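Local coordinates for lectin 2 (Agrocybe aegerita, PDB 4TQJ), which probably acts as a fungal lectin that recognises N-acetylglucosamine at the non-reducing ends of glycans, using a beta-propeller scaffold, at residues Ala19-Phe24 with Ile354-Lys359; Phe382-Ser385 with Trp389-Glu392; Gln331-Thr334 with Arg339-Val342. The protein carries 1 engineered substitution. All blocks are in the same frame, centred on the assembly; numbering follows the deposited sequence.

Contact 1 of 3, residues Ala19-Phe24 with Ile354-Lys359; sequences ADIVGF and IGFGEK
I21 meets I354 and F356 in a small, fully buried hydrophobic contact between two blades of the beta-propeller. Strand 20-25 belongs to a four-stranded antiparallel sheet that also contains 395-399, and strand 352-356 belongs to a second such sheet, so this is side-chain packing between sheets, with no hydrogen bond across it. The backbones stay well apart, the I21 and I354 CA atoms being 10.3 Å from each other. All three side chains leave their backbones toward the opposing segment and meet across that gap.

The larger share falls to I21 and F356, which reach for each other from opposite directions. The end of the phenyl ring, CZ, sits against three carbons of the isoleucine: CG2 of I21 is 3.8 Å from CZ of F356, CD1 of I21 is 3.9 Å from the same CZ, and CG1 of I21 is 4.0 Å from it. The two methyls then diverge, CG2 of I21 leaning to CE2 of F356 and CD1 of I21 to CE1 of F356. Chi1 of -58° sets CG2 anti to the backbone N and CG1 beside that N, and an extended chi2 (170°) carries CD1 forward, so both methyls straddle CZ of F356. I354 adds a looser methyl-to-methyl touch, I21 CD1 to I354 CD1 at 4.4 Å, and its CD1 also lies in the plane of the F356 ring, at the edge.

Further apolar groups join the site: M398 of strand 395-399 and F382 both pack on I21, and the F341 ring meets that of F356 with the planes at about 55°. Strand 20-25 itself runs between two antiparallel partners, bonded through I21 to G32 on strand 28-32 and through V22 to W397 on strand 395-399, while F356 and I354 face residues of strand 339-343.

Contact 2 of 3, residues Phe382-Ser385 with Trp389-Glu392; sequences FSFS and WAPE
W389 N donates to F384 O over 3.2 Å, nearly straight at 167°, and this backbone bond draws the two sides of the loop together, with the F384 and W389 CA atoms 4.7 Å apart.

W389 has the largest share of the buried surface. F382 lies beside its indole, pointing the same way: F382 CA sits over the face of the five-membered ring as a CH-pi contact, 3.9 Å from its centroid, while F382 CD1 approaches CZ2 of W389 to 3.8 Å. The phenyl and the six-membered ring are oblique to each other, their planes at 44°. S383 O comes to the indole edge near its plane, 3.1 Å from W389 CD1. The F384 ring meets A390 edge-on, CE1 of F384 lying 3.8 Å from CA of A390.

One water accepts from both F382 N and W389 NE1, so the indole N-H is satisfied although the residue is buried, and W389 O takes a bond from R339 NH1. The bond from NE1 to the water, with F382 packed on the indole, probably limits rotation of the ring, while W389 N and O hold the backbone of a loop without helix or strand.

Contact 3 of 3, residues Gln331-Thr334 with Arg339-Val342; sequences QGWT and RRFV
W333 packs on R340 at the start of strand 339-343, the first of a four-stranded antiparallel sheet that forms a propeller blade; the preceding loop, with 331-334, lies against it. The same pattern, a tryptophan loop followed by a strand with an arginine near its start and a hydrophobic residue next, recurs along the chain, and both segments fall within an FG-GAP-like repeat of the beta-propeller clan.

Van der Waals contact comes first. The aliphatic part of R340 runs past the benzo side of the indole, with CD of R340 3.8 Å from CE3 of W333 and CG of R340 4.0 Å from CZ3 of W333. The chain then bends at chi3 (-74°), which brings the guanidinium back to the root of the tryptophan. There it is W333 CB, not the indole, that lies over one guanidinium face, offset toward its rim and 3.6 Å from R340 NH1; the planes of indole and guanidinium are inclined by 33°. R339 contributes little here, its carbonyl O near the plane of the indole edge at 4.3 Å from W333 CZ3. H338 meets the W333 ring edge-to-face, and the F327 ring meets it at about 55°.

Among the polar bonds, NH1 of R340 donates to F327 O, earlier in the same loop, which probably sets the rotation of the buried guanidinium. R339 is bonded through NH2 to T394 OG1.

No direct hydrogen bond links the two segments; a water does that work, accepting from R340 NH2 at 2.9 Å and lying 2.8 Å from W333 O.

Contact 1 is the buried one, joining two different blades; contacts 2 and 3 are partly buried and local, each with a bridging water: contact 2 closes one loop on itself, contact 3 sets a loop against the strand that follows. Contacts 1 and 3 share a sheet, since strands 352-356 and 339-343 are neighbours there, bonded at F356 N to R339 O and I354 O to F341 N. Contact 2 fastens to the end of 354-359 by probable bonds from F384 N to G357 O and S385 N to E358 O. R339 ties contact 3 to contact 2. Contact 3 pairs an indole with a buried arginine, contact 2 an indole with phenylalanine and a backbone hydrogen bond, and the interblade contact is wholly apolar.

Contact 1 of 3, residues Ala19-Phe24 with Ile354-Lys359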
loop_
_atom_site.group_PDB
_atom_site.type_symbol
_atom_site.label_atom_id
_atom_site.label_comp_id
_atom_site.label_asym_id
_atom_site.label_seq_id
_atom_site.Cartn_x
_atom_site.Cartn_y
_atom_site.Cartn_z
ATOM N N ALA A 19 -3.528 5.119 6.615
ATOM C CA ALA A 19 -2.601 6.246 6.650
ATOM C C ALA A 19 -1.254 5.888 7.280
ATOM O O ALA A 19 -1.193 5.200 8.301
ATOM C CB ALA A 19 -3.230 7.476 7.359
ATOM N N ASP A 20 -0.174 6.375 6.669
ATOM C CA ASP A 20 1.167 6.243 7.235
ATOM C C ASP A 20 1.606 7.519 7.957
ATOM O O ASP A 20 1.076 8.589 7.705
ATOM C CB ASP A 20 2.183 5.942 6.117
ATOM C CG ASP A 20 1.771 4.773 5.252
ATOM O OD1 ASP A 20 1.777 3.634 5.750
ATOM O OD2 ASP A 20 1.427 4.999 4.070
ATOM N N ILE A 21 2.589 7.406 8.846
ATOM C CA ILE A 21 3.147 8.577 9.525
ATOM C C ILE A 21 4.385 9.017 8.781
ATOM O O ILE A 21 5.251 8.199 8.489
ATOM C CB ILE A 21 3.603 8.256 10.950
ATOM C CG1 ILE A 21 2.437 7.717 11.780
ATOM C CG2 ILE A 21 4.209 9.500 11.619
ATOM C CD1 ILE A 21 2.876 7.176 13.107
ATOM N N VAL A 22 4.470 10.299 8.461
ATOM C CA VAL A 22 5.698 10.841 7.891
ATOM C C VAL A 22 6.165 11.968 8.797
ATOM O O VAL A 22 5.445 12.948 9.010
ATOM C CB VAL A 22 5.501 11.310 6.441
ATOM C CG1 VAL A 22 6.729 12.058 5.929
ATOM C CG2 VAL A 22 5.166 10.120 5.543
ATOM N N GLY A 23 7.349 11.800 9.372
ATOM C CA GLY A 23 7.895 12.792 10.266
ATOM C C GLY A 23 9.157 13.421 9.713
ATOM O O GLY A 23 10.086 12.713 9.308
ATOM N N PHE A 24 9.195 14.748 9.670
ATOM C CA PHE A 24 10.449 15.439 9.422
ATOM C C PHE A 24 11.082 15.705 10.778
ATOM O O PHE A 24 10.833 16.732 11.397
ATOM C CB PHE A 24 10.221 16.735 8.654
ATOM C CG PHE A 24 9.705 16.517 7.261
ATOM C CD1 PHE A 24 10.584 16.425 6.186
ATOM C CD2 PHE A 24 8.348 16.362 7.035
ATOM C CE1 PHE A 24 10.109 16.213 4.896
ATOM C CE2 PHE A 24 7.862 16.150 5.757
ATOM C CZ PHE A 24 8.740 16.073 4.684
ATOM N N ILE A 354 -5.593 9.242 16.224
ATOM C CA ILE A 354 -4.244 8.972 16.695
ATOM C C ILE A 354 -3.653 10.257 17.253
ATOM O O ILE A 354 -3.851 11.341 16.700
ATOM C CB ILE A 354 -3.336 8.387 15.588
ATOM C CG1 ILE A 354 -1.902 8.192 16.111
ATOM C CG2 ILE A 354 -3.316 9.301 14.379
ATOM C CD1 ILE A 354 -0.983 7.431 15.144
ATOM N N GLY A 355 -2.948 10.135 18.368
ATOM C CA GLY A 355 -2.392 11.298 19.036
ATOM C C GLY A 355 -0.955 11.059 19.431
ATOM O O GLY A 355 -0.658 10.056 20.075
ATOM N N PHE A 356 -0.066 11.965 19.026
ATOM C CA PHE A 356 1.331 11.908 19.432
ATOM C C PHE A 356 1.453 12.666 20.750
ATOM O O PHE A 356 1.486 13.894 20.758
ATOM C CB PHE A 356 2.245 12.549 18.380
ATOM C CG PHE A 356 2.190 11.881 17.010
ATOM C CD1 PHE A 356 1.482 10.709 16.808
ATOM C CD2 PHE A 356 2.846 12.448 15.930
ATOM C CE1 PHE A 356 1.437 10.107 15.541
ATOM C CE2 PHE A 356 2.794 11.864 14.669
ATOM C CZ PHE A 356 2.085 10.690 14.478
ATOM N N GLY A 357 1.505 11.931 21.855
ATOM C CA GLY A 357 1.450 12.526 23.186
ATOM C C GLY A 357 2.789 12.931 23.781
ATOM O O GLY A 357 3.764 13.139 23.065
ATOM N N GLU A 358 2.826 13.068 25.102
ATOM C CA GLU A 358 4.038 13.506 25.786
ATOM C C GLU A 358 5.149 12.471 25.630
ATOM O O GLU A 358 6.269 12.811 25.267
ATOM C CB GLU A 358 3.766 13.765 27.277
ATOM C CG GLU A 358 4.907 14.457 28.002
ATOM C CD GLU A 358 5.026 15.935 27.667
ATOM O OE1 GLU A 358 4.290 16.431 26.793
ATOM O OE2 GLU A 358 5.861 16.614 28.288
ATOM N N LYS A 359 4.820 11.212 25.896
ATOM C CA LYS A 359 5.803 10.132 25.899
ATOM C C LYS A 359 5.339 8.926 25.080
ATOM O O LYS A 359 6.103 7.980 24.863
ATOM C CB LYS A 359 6.072 9.678 27.337
ATOM C CG LYS A 359 6.146 10.817 28.351
ATOM C CD LYS A 359 7.163 11.893 27.952
ATOM C CE LYS A 359 8.565 11.560 28.422
ATOM N NZ LYS A 359 8.629 11.358 29.906
#

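Contact 2 of 3, residues Phe382-Ser385 with Trp389-Glu392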
loop_
_atom_site.group_PDB
_atom_site.type_symbol
_atom_site.label_atom_id
_atom_site.label_comp_id
_atom_site.label_asym_id
_atom_site.label_seq_id
_atom_site.Cartn_x
_atom_site.Cartn_y
_atom_site.Cartn_z
ATOM N N PHE A 382 7.526 9.012 17.835
ATOM C CA PHE A 382 6.766 10.172 17.355
ATOM C C PHE A 382 6.188 11.069 18.446
ATOM O O PHE A 382 5.764 12.189 18.161
ATOM C CB PHE A 382 5.691 9.783 16.328
ATOM C CG PHE A 382 6.245 9.109 15.107
ATOM C CD1 PHE A 382 6.953 9.833 14.162
ATOM C CD2 PHE A 382 6.079 7.753 14.919
ATOM C CE1 PHE A 382 7.475 9.217 13.046
ATOM C CE2 PHE A 382 6.599 7.130 13.805
ATOM C CZ PHE A 382 7.291 7.865 12.867
ATOM N N SER A 383 6.181 10.585 19.682
ATOM C CA SER A 383 5.731 11.401 20.815
ATOM C C SER A 383 6.659 12.597 21.046
ATOM O O SER A 383 7.822 12.585 20.643
ATOM C CB SER A 383 5.643 10.561 22.086
ATOM O OG SER A 383 6.931 10.125 22.481
ATOM N N PHE A 384 6.127 13.629 21.694
ATOM C CA PHE A 384 6.887 14.840 21.988
ATOM C C PHE A 384 8.237 14.525 22.633
ATOM O O PHE A 384 9.263 15.087 22.248
ATOM C CB PHE A 384 6.068 15.777 22.878
ATOM C CG PHE A 384 6.798 17.021 23.276
ATOM C CD1 PHE A 384 7.098 17.999 22.341
ATOM C CD2 PHE A 384 7.172 17.227 24.592
ATOM C CE1 PHE A 384 7.782 19.157 22.715
ATOM C CE2 PHE A 384 7.847 18.376 24.970
ATOM C CZ PHE A 384 8.153 19.340 24.035
ATOM N N SER A 385 8.229 13.625 23.608
ATOM C CA SER A 385 9.472 13.126 24.200
ATOM C C SER A 385 10.425 14.261 24.532
ATOM O O SER A 385 11.558 14.301 24.039
ATOM C CB SER A 385 10.155 12.148 23.254
ATOM O OG SER A 385 9.409 10.955 23.133
ATOM N N TRP A 389 10.232 15.780 19.273
ATOM C CA TRP A 389 9.307 16.135 18.209
ATOM C C TRP A 389 8.622 17.477 18.424
ATOM O O TRP A 389 7.420 17.626 18.177
ATOM C CB TRP A 389 8.300 15.009 18.009
ATOM C CG TRP A 389 8.929 13.824 17.339
ATOM C CD1 TRP A 389 9.434 12.696 17.940
ATOM C CD2 TRP A 389 9.137 13.659 15.937
ATOM N NE1 TRP A 389 9.938 11.840 16.986
ATOM C CE2 TRP A 389 9.763 12.407 15.747
ATOM C CE3 TRP A 389 8.849 14.444 14.819
ATOM C CZ2 TRP A 389 10.109 11.932 14.485
ATOM C CZ3 TRP A 389 9.197 13.972 13.571
ATOM C CH2 TRP A 389 9.815 12.724 13.412
ATOM N N ALA A 390 9.397 18.453 18.879
ATOM C CA ALA A 390 8.874 19.795 19.094
ATOM C C ALA A 390 8.355 20.357 17.782
ATOM O O ALA A 390 9.009 20.235 16.755
ATOM C CB ALA A 390 9.940 20.713 19.673
ATOM N N PRO A 391 7.166 20.967 17.821
ATOM C CA PRO A 391 6.511 21.626 16.681
ATOM C C PRO A 391 7.357 22.757 16.110
ATOM O O PRO A 391 7.211 23.077 14.936
ATOM C CB PRO A 391 5.220 22.178 17.300
ATOM C CG PRO A 391 4.914 21.206 18.402
ATOM C CD PRO A 391 6.265 20.845 18.981
ATOM N N GLU A 392 8.242 23.340 16.917
ATOM C CA GLU A 392 9.098 24.416 16.426
ATOM C C GLU A 392 10.174 23.940 15.446
ATOM O O GLU A 392 10.650 24.711 14.602
ATOM C CB GLU A 392 9.772 25.145 17.595
ATOM C CG GLU A 392 8.828 25.938 18.456
ATOM C CD GLU A 392 8.079 25.080 19.462
ATOM O OE1 GLU A 392 8.496 23.925 19.712
ATOM O OE2 GLU A 392 7.060 25.566 20.003
HETATM O O HOH W 1 10.452 8.853 17.795
#

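Contact 3 of 3, residues Gln331-Thr334 with Arg339-Val342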
loop_
_atom_site.group_PDB
_atom_site.type_symbol
_atom_site.label_atom_id
_atom_site.label_comp_id
_atom_site.label_asym_id
_atom_site.label_seq_id
_atom_site.Cartn_x
_atom_site.Cartn_y
_atom_site.Cartn_z
ATOM N N GLN A 331 -7.009 15.572 30.061
ATOM C CA GLN A 331 -5.953 14.564 30.076
ATOM C C GLN A 331 -4.553 15.145 29.837
ATOM O O GLN A 331 -3.556 14.437 29.896
ATOM C CB GLN A 331 -6.259 13.444 29.070
ATOM C CG GLN A 331 -7.542 12.680 29.377
ATOM C CD GLN A 331 -8.785 13.367 28.847
ATOM O OE1 GLN A 331 -8.701 14.238 27.990
ATOM N NE2 GLN A 331 -9.952 12.979 29.364
ATOM N N GLY A 332 -4.468 16.445 29.588
ATOM C CA GLY A 332 -3.164 17.077 29.505
ATOM C C GLY A 332 -2.676 17.362 28.099
ATOM O O GLY A 332 -1.563 17.838 27.918
ATOM N N TRP A 333 -3.499 17.072 27.097
ATOM C CA TRP A 333 -3.102 17.326 25.712
ATOM C C TRP A 333 -3.056 18.822 25.395
ATOM O O TRP A 333 -3.958 19.566 25.766
ATOM C CB TRP A 333 -4.035 16.576 24.750
ATOM C CG TRP A 333 -3.846 15.096 24.853
ATOM C CD1 TRP A 333 -4.278 14.290 25.860
ATOM C CD2 TRP A 333 -3.156 14.249 23.927
ATOM N NE1 TRP A 333 -3.903 12.987 25.624
ATOM C CE2 TRP A 333 -3.215 12.934 24.441
ATOM C CE3 TRP A 333 -2.497 14.472 22.711
ATOM C CZ2 TRP A 333 -2.637 11.847 23.788
ATOM C CZ3 TRP A 333 -1.922 13.382 22.055
ATOM C CH2 TRP A 333 -2.003 12.088 22.593
ATOM N N THR A 334 -1.996 19.262 24.720
ATOM C CA THR A 334 -1.853 20.670 24.377
ATOM C C THR A 334 -1.527 20.850 22.911
ATOM O O THR A 334 -0.822 20.033 22.299
ATOM C CB THR A 334 -0.731 21.368 25.177
ATOM O OG1 THR A 334 0.544 20.885 24.732
ATOM C CG2 THR A 334 -0.886 21.114 26.659
ATOM N N ARG A 339 0.420 16.353 18.865
ATOM C CA ARG A 339 -0.160 16.339 17.534
ATOM C C ARG A 339 -1.324 15.371 17.516
ATOM O O ARG A 339 -1.188 14.228 17.935
ATOM C CB ARG A 339 0.888 15.928 16.503
ATOM C CG ARG A 339 1.934 16.995 16.212
ATOM C CD ARG A 339 2.901 16.535 15.121
ATOM N NE ARG A 339 3.842 17.592 14.736
ATOM C CZ ARG A 339 5.052 17.754 15.265
ATOM N NH1 ARG A 339 5.481 16.927 16.201
ATOM N NH2 ARG A 339 5.840 18.744 14.853
ATOM N N ARG A 340 -2.477 15.825 17.038
ATOM C CA ARG A 340 -3.613 14.922 16.889
ATOM C C ARG A 340 -4.128 14.873 15.450
ATOM O O ARG A 340 -4.080 15.873 14.731
ATOM C CB ARG A 340 -4.726 15.275 17.881
ATOM C CG ARG A 340 -4.384 14.856 19.325
ATOM C CD ARG A 340 -5.167 15.665 20.348
ATOM N NE ARG A 340 -4.635 17.023 20.461
ATOM C CZ ARG A 340 -5.130 17.951 21.275
ATOM N NH1 ARG A 340 -6.163 17.666 22.045
ATOM N NH2 ARG A 340 -4.593 19.162 21.317
ATOM N N PHE A 341 -4.593 13.692 15.044
ATOM C CA PHE A 341 -5.067 13.465 13.687
ATOM C C PHE A 341 -6.348 12.650 13.702
ATOM O O PHE A 341 -6.573 11.815 14.588
ATOM C CB PHE A 341 -4.023 12.714 12.846
ATOM C CG PHE A 341 -2.616 13.242 12.984
ATOM C CD1 PHE A 341 -2.090 14.100 12.042
ATOM C CD2 PHE A 341 -1.816 12.867 14.063
ATOM C CE1 PHE A 341 -0.779 14.576 12.162
ATOM C CE2 PHE A 341 -0.516 13.344 14.189
ATOM C CZ PHE A 341 0.004 14.192 13.230
ATOM N N VAL A 342 -7.182 12.896 12.706
ATOM C CA VAL A 342 -8.400 12.129 12.502
ATOM C C VAL A 342 -8.342 11.583 11.076
ATOM O O VAL A 342 -8.603 12.305 10.110
ATOM C CB VAL A 342 -9.654 12.990 12.716
ATOM C CG1 VAL A 342 -10.912 12.131 12.623
ATOM C CG2 VAL A 342 -9.576 13.737 14.074
HETATM O O HOH W 2 -5.153 20.834 23.587
#